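Local coordinates for protein fimbrin (PDB 1RT8) that binds and cross-links actin filaments and takes part in cell polarity, cytokinesis, mating and spore formation in fission yeast, at residues 164-169 / 253-258; 171-176 / 197-202; 312-317 / 328-333; 332-337 / 349-354. One frame throughout, in Å; residues are numbered along the deposited sequence.

Interaction 1 of 4, residues 164-169 / 253-258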
# COMPACT_ATOMS: atom_id res chain seq x y z
N LYS A 164 5.72 -11.50 -7.78
CA LYS A 164 5.20 -11.98 -9.05
C LYS A 164 5.73 -11.27 -10.29
O LYS A 164 5.43 -11.65 -11.42
CB LYS A 164 3.68 -11.98 -9.03
CG LYS A 164 3.14 -13.03 -8.07
CD LYS A 164 1.63 -12.99 -7.94
CE LYS A 164 1.16 -13.97 -6.86
NZ LYS A 164 -0.31 -13.96 -6.69
N ILE A 165 6.54 -10.24 -10.07
CA ILE A 165 7.15 -9.52 -11.18
C ILE A 165 8.59 -10.00 -11.29
O ILE A 165 9.13 -10.17 -12.39
CB ILE A 165 7.13 -8.00 -10.95
CG1 ILE A 165 5.70 -7.47 -11.06
CG2 ILE A 165 8.03 -7.30 -11.97
CD1 ILE A 165 5.57 -5.98 -10.77
N LEU A 166 9.22 -10.22 -10.14
CA LEU A 166 10.60 -10.66 -10.10
C LEU A 166 10.81 -12.13 -10.50
O LEU A 166 11.79 -12.46 -11.15
CB LEU A 166 11.18 -10.37 -8.72
CG LEU A 166 11.34 -8.88 -8.39
CD1 LEU A 166 11.76 -8.69 -6.93
CD2 LEU A 166 12.38 -8.27 -9.33
N LEU A 167 9.87 -13.00 -10.11
CA LEU A 167 9.98 -14.41 -10.45
C LEU A 167 9.99 -14.63 -11.96
O LEU A 167 10.80 -15.40 -12.47
CB LEU A 167 8.84 -15.21 -9.82
CG LEU A 167 8.98 -15.41 -8.31
CD1 LEU A 167 7.76 -16.14 -7.78
CD2 LEU A 167 10.26 -16.20 -8.02
N ARG A 168 9.08 -13.97 -12.66
CA ARG A 168 9.01 -14.09 -14.11
C ARG A 168 10.34 -13.59 -14.71
O ARG A 168 10.88 -14.18 -15.64
CB ARG A 168 7.86 -13.25 -14.67
CG ARG A 168 6.48 -13.61 -14.13
CD ARG A 168 5.36 -12.93 -14.95
NE ARG A 168 4.02 -13.25 -14.46
CZ ARG A 168 2.89 -12.71 -14.92
NH1 ARG A 168 2.92 -11.82 -15.89
NH2 ARG A 168 1.72 -13.08 -14.40
N TRP A 169 10.85 -12.50 -14.15
CA TRP A 169 12.10 -11.91 -14.60
C TRP A 169 13.27 -12.87 -14.38
O TRP A 169 14.00 -13.21 -15.31
CB TRP A 169 12.36 -10.62 -13.82
CG TRP A 169 13.68 -9.97 -14.12
CD1 TRP A 169 14.01 -9.24 -15.23
CD2 TRP A 169 14.84 -9.95 -13.27
NE1 TRP A 169 15.29 -8.77 -15.13
CE2 TRP A 169 15.83 -9.19 -13.94
CE3 TRP A 169 15.13 -10.51 -12.02
CZ2 TRP A 169 17.09 -8.98 -13.39
CZ3 TRP A 169 16.40 -10.29 -11.47
CH2 TRP A 169 17.36 -9.53 -12.16
N ALA A 253 14.52 -8.99 -1.23
CA ALA A 253 15.08 -7.65 -1.30
C ALA A 253 16.33 -7.65 -2.19
O ALA A 253 16.50 -6.77 -3.04
CB ALA A 253 15.42 -7.14 0.10
N PHE A 254 17.18 -8.65 -2.00
CA PHE A 254 18.39 -8.81 -2.79
C PHE A 254 18.02 -8.83 -4.27
O PHE A 254 18.53 -8.03 -5.06
CB PHE A 254 19.07 -10.13 -2.41
CG PHE A 254 20.24 -10.51 -3.28
CD1 PHE A 254 21.46 -9.86 -3.15
CD2 PHE A 254 20.11 -11.52 -4.23
CE1 PHE A 254 22.56 -10.23 -3.94
CE2 PHE A 254 21.20 -11.90 -5.02
CZ PHE A 254 22.42 -11.25 -4.88
N VAL A 255 17.11 -9.73 -4.65
CA VAL A 255 16.67 -9.84 -6.04
C VAL A 255 16.05 -8.55 -6.57
O VAL A 255 16.22 -8.19 -7.73
CB VAL A 255 15.64 -10.99 -6.22
CG1 VAL A 255 15.12 -11.00 -7.66
CG2 VAL A 255 16.28 -12.32 -5.88
N ALA A 256 15.31 -7.85 -5.72
CA ALA A 256 14.66 -6.61 -6.13
C ALA A 256 15.69 -5.57 -6.55
O ALA A 256 15.58 -4.97 -7.62
CB ALA A 256 13.80 -6.07 -4.99
N HIS A 257 16.70 -5.37 -5.71
CA HIS A 257 17.73 -4.39 -6.01
C HIS A 257 18.52 -4.74 -7.28
O HIS A 257 18.87 -3.86 -8.08
CB HIS A 257 18.69 -4.26 -4.82
CG HIS A 257 19.77 -3.25 -5.02
ND1 HIS A 257 20.99 -3.57 -5.57
CD2 HIS A 257 19.80 -1.92 -4.77
CE1 HIS A 257 21.72 -2.47 -5.67
NE2 HIS A 257 21.02 -1.46 -5.19
N LEU A 258 18.79 -6.03 -7.45
CA LEU A 258 19.52 -6.50 -8.62
C LEU A 258 18.71 -6.18 -9.86
O LEU A 258 19.26 -5.85 -10.91
CB LEU A 258 19.74 -8.01 -8.51
CG LEU A 258 20.56 -8.68 -9.61
CD1 LEU A 258 21.96 -8.07 -9.65
CD2 LEU A 258 20.63 -10.18 -9.35
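L166 and W169 of helix 162-176 meet V255, A256 and L258 of helix 248-261, an example of helices packed through apolar side chains with no hydrogen bond between them. L166 has CG anti to its carbonyl carbon (chi1 -68°), and the CD1 branch beyond it meets A256: it rests against the backbone, 3.7 Å from A256 CA, and lies 3.8 Å from A256 CB. The small alanine side chain probably lets the methyl lie this close to the helix backbone. V255 meets both residues of the other helix through a single methyl, CG1, which is 4.1 Å from L166 CB and 4.1 Å from W169 CZ3. The segment axes approach to 10.4 Å at 70°, and both helices belong to the second calponin-homology (CH) domain, a compact all-helical fold, within the first actin-binding region. W169 differs, with CG anti to the backbone N (chi1 176°), and slides past V255 in the opposite direction. Its six-membered ring leads: L258 CG sits near the ring plane at the edge, 4.2 Å from W169 CH2, the two side chains crossing at about a right angle. W169 NE1 donates to the carbonyl oxygen of P263, which would fix the rotation of the indole, while F259 and H173 each make an edge-to-face contact with it.

Interaction 2 of 4, residues 171-176 / 197-202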
# COMPACT_ATOMS: atom_id res chain seq x y z
N ASN A 171 13.30 -16.02 -13.90
CA ASN A 171 13.18 -17.16 -14.79
C ASN A 171 13.42 -16.84 -16.25
O ASN A 171 13.94 -17.68 -16.99
CB ASN A 171 11.81 -17.82 -14.62
CG ASN A 171 11.69 -18.59 -13.33
OD1 ASN A 171 12.56 -19.40 -12.99
ND2 ASN A 171 10.62 -18.35 -12.59
N TYR A 172 13.05 -15.65 -16.68
CA TYR A 172 13.28 -15.24 -18.06
C TYR A 172 14.77 -15.40 -18.36
O TYR A 172 15.15 -15.85 -19.44
CB TYR A 172 12.86 -13.79 -18.26
CG TYR A 172 13.38 -13.18 -19.55
CD1 TYR A 172 12.78 -13.47 -20.78
CD2 TYR A 172 14.48 -12.32 -19.54
CE1 TYR A 172 13.26 -12.91 -21.96
CE2 TYR A 172 14.96 -11.75 -20.71
CZ TYR A 172 14.35 -12.05 -21.92
OH TYR A 172 14.84 -11.47 -23.07
N HIS A 173 15.61 -15.04 -17.40
CA HIS A 173 17.05 -15.14 -17.57
C HIS A 173 17.59 -16.57 -17.45
O HIS A 173 18.42 -16.99 -18.25
CB HIS A 173 17.77 -14.22 -16.58
CG HIS A 173 17.64 -12.77 -16.91
ND1 HIS A 173 18.18 -12.22 -18.05
CD2 HIS A 173 16.99 -11.77 -16.27
CE1 HIS A 173 17.87 -10.93 -18.10
NE2 HIS A 173 17.15 -10.64 -17.03
N LEU A 174 17.13 -17.31 -16.44
CA LEU A 174 17.60 -18.68 -16.28
C LEU A 174 17.27 -19.46 -17.55
O LEU A 174 18.04 -20.31 -17.99
CB LEU A 174 16.92 -19.36 -15.09
CG LEU A 174 17.28 -18.77 -13.72
CD1 LEU A 174 16.57 -19.57 -12.64
CD2 LEU A 174 18.79 -18.81 -13.52
N LYS A 175 16.12 -19.16 -18.15
CA LYS A 175 15.72 -19.84 -19.36
C LYS A 175 16.66 -19.45 -20.50
O LYS A 175 17.03 -20.29 -21.32
CB LYS A 175 14.28 -19.50 -19.74
CG LYS A 175 13.82 -20.24 -20.99
CD LYS A 175 12.39 -19.89 -21.37
CE LYS A 175 11.99 -20.60 -22.66
NZ LYS A 175 10.57 -20.31 -23.02
N ALA A 176 17.05 -18.18 -20.53
CA ALA A 176 17.94 -17.69 -21.57
C ALA A 176 19.32 -18.30 -21.39
O ALA A 176 20.04 -18.53 -22.36
CB ALA A 176 18.04 -16.18 -21.52
N THR A 197 24.06 -17.63 -9.09
CA THR A 197 25.29 -17.65 -9.89
C THR A 197 24.99 -17.61 -11.39
O THR A 197 25.62 -16.86 -12.13
CB THR A 197 26.13 -18.90 -9.58
OG1 THR A 197 26.59 -18.85 -8.23
CG2 THR A 197 27.33 -18.98 -10.52
N VAL A 198 24.04 -18.42 -11.84
CA VAL A 198 23.68 -18.44 -13.25
C VAL A 198 23.06 -17.09 -13.64
O VAL A 198 23.36 -16.54 -14.69
CB VAL A 198 22.69 -19.59 -13.56
CG1 VAL A 198 22.25 -19.53 -15.01
CG2 VAL A 198 23.36 -20.94 -13.28
N LEU A 199 22.20 -16.56 -12.77
CA LEU A 199 21.56 -15.27 -13.02
C LEU A 199 22.62 -14.18 -13.19
O LEU A 199 22.61 -13.45 -14.18
CB LEU A 199 20.62 -14.90 -11.86
CG LEU A 199 20.06 -13.46 -11.88
CD1 LEU A 199 19.26 -13.23 -13.16
CD2 LEU A 199 19.18 -13.23 -10.65
N LEU A 200 23.53 -14.07 -12.23
CA LEU A 200 24.58 -13.06 -12.30
C LEU A 200 25.47 -13.23 -13.54
O LEU A 200 25.89 -12.25 -14.15
CB LEU A 200 25.43 -13.11 -11.03
CG LEU A 200 24.71 -12.72 -9.74
CD1 LEU A 200 25.73 -12.64 -8.60
CD2 LEU A 200 24.02 -11.38 -9.92
N ASN A 201 25.75 -14.48 -13.90
CA ASN A 201 26.57 -14.75 -15.07
C ASN A 201 25.80 -14.41 -16.35
O ASN A 201 26.39 -14.04 -17.36
CB ASN A 201 27.00 -16.22 -15.09
CG ASN A 201 27.64 -16.63 -16.40
OD1 ASN A 201 26.98 -17.20 -17.28
ND2 ASN A 201 28.92 -16.32 -16.55
N GLN A 202 24.49 -14.54 -16.29
CA GLN A 202 23.65 -14.25 -17.43
C GLN A 202 23.53 -12.73 -17.58
O GLN A 202 23.55 -12.21 -18.69
CB GLN A 202 22.27 -14.89 -17.24
CG GLN A 202 21.34 -14.81 -18.44
CD GLN A 202 21.96 -15.37 -19.71
OE1 GLN A 202 22.56 -16.45 -19.71
NE2 GLN A 202 21.80 -14.64 -20.81
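Segments 171-176 of helix 162-176 and 197-202 of helix 194-203 cross at 80°, their axes 9.1 Å apart at closest, and the CA atoms of L174 and L199 mark the nearest backbone approach, 6.2 Å. Such a steep crossing confines the contact to a small patch, H173, L174 and A176 against V198, L199 and Q202. L174 reaches over with its CD2 branch, which packs 3.8 Å from V198 CG1, the two side chains meeting at about a right angle. Beside them, L199 CD1 lies 3.9 Å from H173 CB and also near CG and CD2 of that histidine. Q202 CG, anti to the backbone N (chi1 -173°), lies 3.6 Å from H173 O; a bend at chi2 then carries CD and the amide round toward A176, with Q202 NE2 4.1 Å from A176 CB. The amide and imidazole planes are only 23° apart. H173 meets helix 194-203 without a hydrogen bond, while its NE2 is bonded to P263 O; Y172 places CD2 over the centre of one imidazole face. Within this second CH domain, helix 194-203 lies between neighbours: L199 and L200 also touch L258 of helix 248-261, and T197 and L200 pack on helix 218-230.

Interaction 3 of 4, residues 312-317 / 328-333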
# COMPACT_ATOMS: atom_id res chain seq x y z
N ASP A 312 -15.89 -13.36 -10.96
CA ASP A 312 -16.53 -14.59 -10.49
C ASP A 312 -17.35 -14.36 -9.22
O ASP A 312 -17.83 -15.31 -8.61
CB ASP A 312 -15.50 -15.71 -10.29
CG ASP A 312 -14.57 -15.45 -9.12
OD1 ASP A 312 -14.94 -14.69 -8.20
OD2 ASP A 312 -13.47 -16.01 -9.12
N GLY A 313 -17.47 -13.10 -8.82
CA GLY A 313 -18.26 -12.73 -7.66
C GLY A 313 -17.79 -13.09 -6.26
O GLY A 313 -18.41 -12.66 -5.28
N LEU A 314 -16.71 -13.84 -6.16
CA LEU A 314 -16.21 -14.27 -4.85
C LEU A 314 -15.69 -13.13 -3.98
O LEU A 314 -15.94 -13.11 -2.77
CB LEU A 314 -15.12 -15.32 -5.05
CG LEU A 314 -15.64 -16.63 -5.65
CD1 LEU A 314 -14.50 -17.65 -5.75
CD2 LEU A 314 -16.75 -17.18 -4.77
N ILE A 315 -14.97 -12.20 -4.58
CA ILE A 315 -14.44 -11.05 -3.86
C ILE A 315 -15.57 -10.21 -3.30
O ILE A 315 -15.55 -9.83 -2.13
CB ILE A 315 -13.57 -10.16 -4.79
CG1 ILE A 315 -12.32 -10.93 -5.21
CG2 ILE A 315 -13.22 -8.84 -4.10
CD1 ILE A 315 -11.42 -11.35 -4.08
N LEU A 316 -16.57 -9.91 -4.13
CA LEU A 316 -17.71 -9.12 -3.69
C LEU A 316 -18.47 -9.80 -2.54
O LEU A 316 -18.84 -9.16 -1.55
CB LEU A 316 -18.67 -8.86 -4.86
CG LEU A 316 -18.15 -7.86 -5.92
CD1 LEU A 316 -19.02 -7.87 -7.15
CD2 LEU A 316 -18.12 -6.47 -5.31
N LEU A 317 -18.68 -11.11 -2.67
CA LEU A 317 -19.39 -11.85 -1.65
C LEU A 317 -18.63 -11.82 -0.33
O LEU A 317 -19.23 -11.71 0.74
CB LEU A 317 -19.64 -13.29 -2.12
CG LEU A 317 -20.66 -13.35 -3.27
CD1 LEU A 317 -20.78 -14.77 -3.81
CD2 LEU A 317 -22.01 -12.84 -2.78
N VAL A 328 -23.83 -13.82 3.83
CA VAL A 328 -23.76 -14.78 2.74
C VAL A 328 -23.89 -16.26 3.12
O VAL A 328 -23.23 -16.74 4.04
CB VAL A 328 -22.42 -14.60 1.97
CG1 VAL A 328 -22.36 -15.54 0.79
CG2 VAL A 328 -22.29 -13.15 1.52
N ASN A 329 -24.76 -16.96 2.40
CA ASN A 329 -24.93 -18.39 2.60
C ASN A 329 -23.97 -19.02 1.62
O ASN A 329 -24.31 -19.23 0.45
CB ASN A 329 -26.36 -18.82 2.26
CG ASN A 329 -26.56 -20.32 2.40
OD1 ASN A 329 -27.67 -20.82 2.25
ND2 ASN A 329 -25.49 -21.04 2.70
N TRP A 330 -22.77 -19.33 2.07
CA TRP A 330 -21.77 -19.92 1.19
C TRP A 330 -22.10 -21.29 0.60
O TRP A 330 -21.38 -21.77 -0.27
CB TRP A 330 -20.42 -19.94 1.89
CG TRP A 330 -19.93 -18.55 2.16
CD1 TRP A 330 -20.13 -17.80 3.28
CD2 TRP A 330 -19.20 -17.72 1.25
NE1 TRP A 330 -19.58 -16.55 3.13
CE2 TRP A 330 -19.00 -16.48 1.89
CE3 TRP A 330 -18.70 -17.90 -0.05
CZ2 TRP A 330 -18.32 -15.42 1.27
CZ3 TRP A 330 -18.02 -16.85 -0.65
CH2 TRP A 330 -17.84 -15.63 0.00
N LYS A 331 -23.17 -21.91 1.06
CA LYS A 331 -23.56 -23.21 0.53
C LYS A 331 -24.21 -22.99 -0.83
O LYS A 331 -24.40 -23.92 -1.61
CB LYS A 331 -24.54 -23.92 1.47
CG LYS A 331 -23.93 -24.33 2.81
CD LYS A 331 -24.95 -25.03 3.71
CE LYS A 331 -24.35 -25.36 5.08
NZ LYS A 331 -25.32 -26.03 5.99
N LYS A 332 -24.56 -21.74 -1.11
CA LYS A 332 -25.19 -21.37 -2.37
C LYS A 332 -24.19 -20.73 -3.34
O LYS A 332 -24.56 -20.35 -4.45
CB LYS A 332 -26.35 -20.41 -2.12
CG LYS A 332 -27.47 -20.98 -1.26
CD LYS A 332 -28.53 -19.92 -0.96
CE LYS A 332 -29.60 -20.45 -0.00
NZ LYS A 332 -30.52 -19.37 0.47
N VAL A 333 -22.94 -20.62 -2.91
CA VAL A 333 -21.89 -20.01 -3.71
C VAL A 333 -20.98 -21.00 -4.44
O VAL A 333 -20.60 -22.03 -3.87
CB VAL A 333 -21.01 -19.10 -2.82
CG1 VAL A 333 -19.84 -18.53 -3.62
CG2 VAL A 333 -21.85 -17.98 -2.23
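L317 and V333 reach toward each other tip to tip, L317 CD1 standing 3.7 Å from V333 CG2, and round this pair the loop 328-333 folds back on the start of helix 314-323. The setting is the third calponin-homology (CH) domain, in the second actin-binding region, and it illustrates how an irregular connection in a helical fold can be held by apolar side chains. V333 CG1, anti to the backbone N (chi1 176°), lies 3.6 Å from L314 CD2, a side chain that V333 crosses at a slant, and also near L317 CD1. W330 comes in beside them with the far rim of its indole, CH2 lying 3.6 Å from L317 CB, while L314 O sits near the ring plane at the edge. One face of the indole is occupied from within the loop by V328, whose CG1 stands 3.6 Å above the ring centre. V328 sends its other methyl, CG2, to L317 O at 3.5 Å. The indole NE1 is hydrogen-bonded to D321 OD2, and V328 N to the other carboxylate oxygen of that aspartate, so one acid holds both V328 and W330. An alanine in place of W330 would probably leave D321 OD2 without its indole donor and open a gap beside L317 CB and over V328 CG1. At the head of the helix G313 is the N-cap residue, and its positive phi (70°) favours glycine. Just before it, D312 forms an Asx turn: L314 N donates to D312 OD1 over 2.8 Å at 164°, meeting the oxygen nearly along its C-O axis.

Interaction 4 of 4, residues 332-337 / 349-354. With SO4 (sulfate ion), chain D.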
# COMPACT_ATOMS: atom_id res chain seq x y z
N LYS A 332 -24.56 -21.74 -1.11
CA LYS A 332 -25.19 -21.37 -2.37
C LYS A 332 -24.19 -20.73 -3.34
O LYS A 332 -24.56 -20.35 -4.45
CB LYS A 332 -26.35 -20.41 -2.12
CG LYS A 332 -27.47 -20.98 -1.26
CD LYS A 332 -28.53 -19.92 -0.96
CE LYS A 332 -29.60 -20.45 -0.00
NZ LYS A 332 -30.52 -19.37 0.47
N VAL A 333 -22.94 -20.62 -2.91
CA VAL A 333 -21.89 -20.01 -3.71
C VAL A 333 -20.98 -21.00 -4.44
O VAL A 333 -20.60 -22.03 -3.87
CB VAL A 333 -21.01 -19.10 -2.82
CG1 VAL A 333 -19.84 -18.53 -3.62
CG2 VAL A 333 -21.85 -17.98 -2.23
N ASN A 334 -20.62 -20.69 -5.69
CA ASN A 334 -19.73 -21.55 -6.47
C ASN A 334 -18.29 -21.15 -6.17
O ASN A 334 -17.94 -19.97 -6.26
CB ASN A 334 -20.01 -21.40 -7.97
CG ASN A 334 -21.41 -21.86 -8.36
OD1 ASN A 334 -21.75 -23.03 -8.19
ND2 ASN A 334 -22.22 -20.94 -8.87
N LYS A 335 -17.46 -22.13 -5.82
CA LYS A 335 -16.06 -21.90 -5.49
C LYS A 335 -15.14 -21.83 -6.70
O LYS A 335 -15.43 -22.40 -7.74
CB LYS A 335 -15.57 -23.00 -4.55
CG LYS A 335 -16.28 -23.08 -3.21
CD LYS A 335 -15.64 -24.16 -2.35
CE LYS A 335 -16.35 -24.34 -1.02
NZ LYS A 335 -15.71 -25.44 -0.23
N ALA A 336 -14.01 -21.13 -6.55
CA ALA A 336 -13.04 -21.03 -7.62
C ALA A 336 -12.48 -22.43 -7.88
O ALA A 336 -12.19 -23.16 -6.93
CB ALA A 336 -11.91 -20.10 -7.22
N PRO A 337 -12.35 -22.83 -9.15
CA PRO A 337 -11.83 -24.14 -9.53
C PRO A 337 -10.42 -24.41 -9.01
O PRO A 337 -9.51 -23.63 -9.27
CB PRO A 337 -11.88 -24.10 -11.06
CG PRO A 337 -13.06 -23.23 -11.33
CD PRO A 337 -12.84 -22.10 -10.34
N VAL A 349 -21.89 -16.10 -13.02
CA VAL A 349 -23.10 -15.29 -13.14
C VAL A 349 -24.02 -15.54 -11.96
O VAL A 349 -24.66 -14.62 -11.46
CB VAL A 349 -23.87 -15.58 -14.46
CG1 VAL A 349 -25.28 -14.98 -14.40
CG2 VAL A 349 -23.10 -14.97 -15.63
N GLU A 350 -24.10 -16.79 -11.50
CA GLU A 350 -24.93 -17.10 -10.34
C GLU A 350 -24.34 -16.36 -9.14
O GLU A 350 -25.06 -15.71 -8.39
CB GLU A 350 -24.95 -18.61 -10.09
CG GLU A 350 -25.69 -19.37 -11.19
CD GLU A 350 -25.69 -20.88 -10.99
OE1 GLU A 350 -24.90 -21.37 -10.16
OE2 GLU A 350 -26.49 -21.56 -11.68
N ASN A 351 -23.02 -16.45 -8.98
CA ASN A 351 -22.35 -15.77 -7.88
C ASN A 351 -22.59 -14.27 -7.94
O ASN A 351 -22.85 -13.64 -6.93
CB ASN A 351 -20.84 -16.04 -7.91
CG ASN A 351 -20.48 -17.41 -7.34
OD1 ASN A 351 -21.34 -18.14 -6.85
ND2 ASN A 351 -19.19 -17.75 -7.40
N CYS A 352 -22.50 -13.69 -9.14
CA CYS A 352 -22.71 -12.26 -9.27
C CYS A 352 -24.17 -11.85 -9.12
O CYS A 352 -24.46 -10.78 -8.59
CB CYS A 352 -22.13 -11.77 -10.60
SG CYS A 352 -20.31 -11.82 -10.65
N ASN A 353 -25.10 -12.70 -9.57
CA ASN A 353 -26.53 -12.39 -9.42
C ASN A 353 -26.85 -12.32 -7.92
O ASN A 353 -27.63 -11.49 -7.48
CB ASN A 353 -27.41 -13.46 -10.07
CG ASN A 353 -27.41 -13.38 -11.59
OD1 ASN A 353 -27.06 -12.36 -12.17
ND2 ASN A 353 -27.82 -14.46 -12.23
N TYR A 354 -26.22 -13.21 -7.16
CA TYR A 354 -26.42 -13.28 -5.72
C TYR A 354 -25.83 -12.02 -5.07
O TYR A 354 -26.45 -11.40 -4.21
CB TYR A 354 -25.75 -14.55 -5.19
CG TYR A 354 -25.95 -14.84 -3.71
CD1 TYR A 354 -27.12 -14.44 -3.04
CD2 TYR A 354 -24.99 -15.55 -2.99
CE1 TYR A 354 -27.31 -14.74 -1.68
CE2 TYR A 354 -25.17 -15.85 -1.64
CZ TYR A 354 -26.33 -15.44 -0.99
OH TYR A 354 -26.49 -15.72 0.35
S SO4 D . -28.71 -11.99 -15.09
O1 SO4 D . -27.20 -11.46 -14.81
O2 SO4 D . -29.07 -11.46 -16.39
O3 SO4 D . -28.74 -13.30 -15.06
O4 SO4 D . -29.48 -11.32 -14.07
O HOH W 1 -23.87 -18.67 -6.31
O HOH W 2 -23.76 -24.11 -10.07
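The Y354 ring is met at its edge, in plane, by V333 CG2, 4.0 Å from Y354 CE2, and its hydroxyl is hydrogen-bonded to N329 N. The amides are turned only moderately against each other, the N334 and N351 planes lying 30° apart. N351 has CG anti to its carbonyl carbon (chi1 -79°) and uses both ends of the amide beyond on the backbone of N334: OD1 accepts from N334 N at 2.9 Å on a lone pair in the carbonyl plane, and ND2 donates to N334 O at 2.8 Å. This two-bond pairing of a side-chain amide with the N-H and C=O of one residue ties the loop to helix 345-361 of the third CH domain. N351 ND2 also donates to D312 O, and a water joins N351 OD1 to K332 O. An alanine in place of N351 would probably leave N334 N, N334 O and D312 O without this partner, loosening this part of the loop. N334 answers with its own side chain: ND2 donates to E350 OE1 at 3.0 Å, from the anti side, somewhat out of the carboxylate plane, and also to K347 O. A second water links N334 OD1 with E350 OE1.

Overall arrangement
The four contacts fall into two pairs, one in the second and one in the third CH domain. Interactions 1 and 2 share helix 162-176 and touch directly; both are buried, join helix to helix and have no hydrogen bond across. Interactions 3 and 4, with centres about 5 Å apart, share K332 and V333 and hold one loop from two sides, against helix 314-323 and helix 345-361. Interaction 3 is partly buried and apolar, whereas interaction 4 lies at the surface and relies on amides, a carboxylate and waters. The pairs do not touch: centres of interactions 1 and 3 are about 34 Å apart.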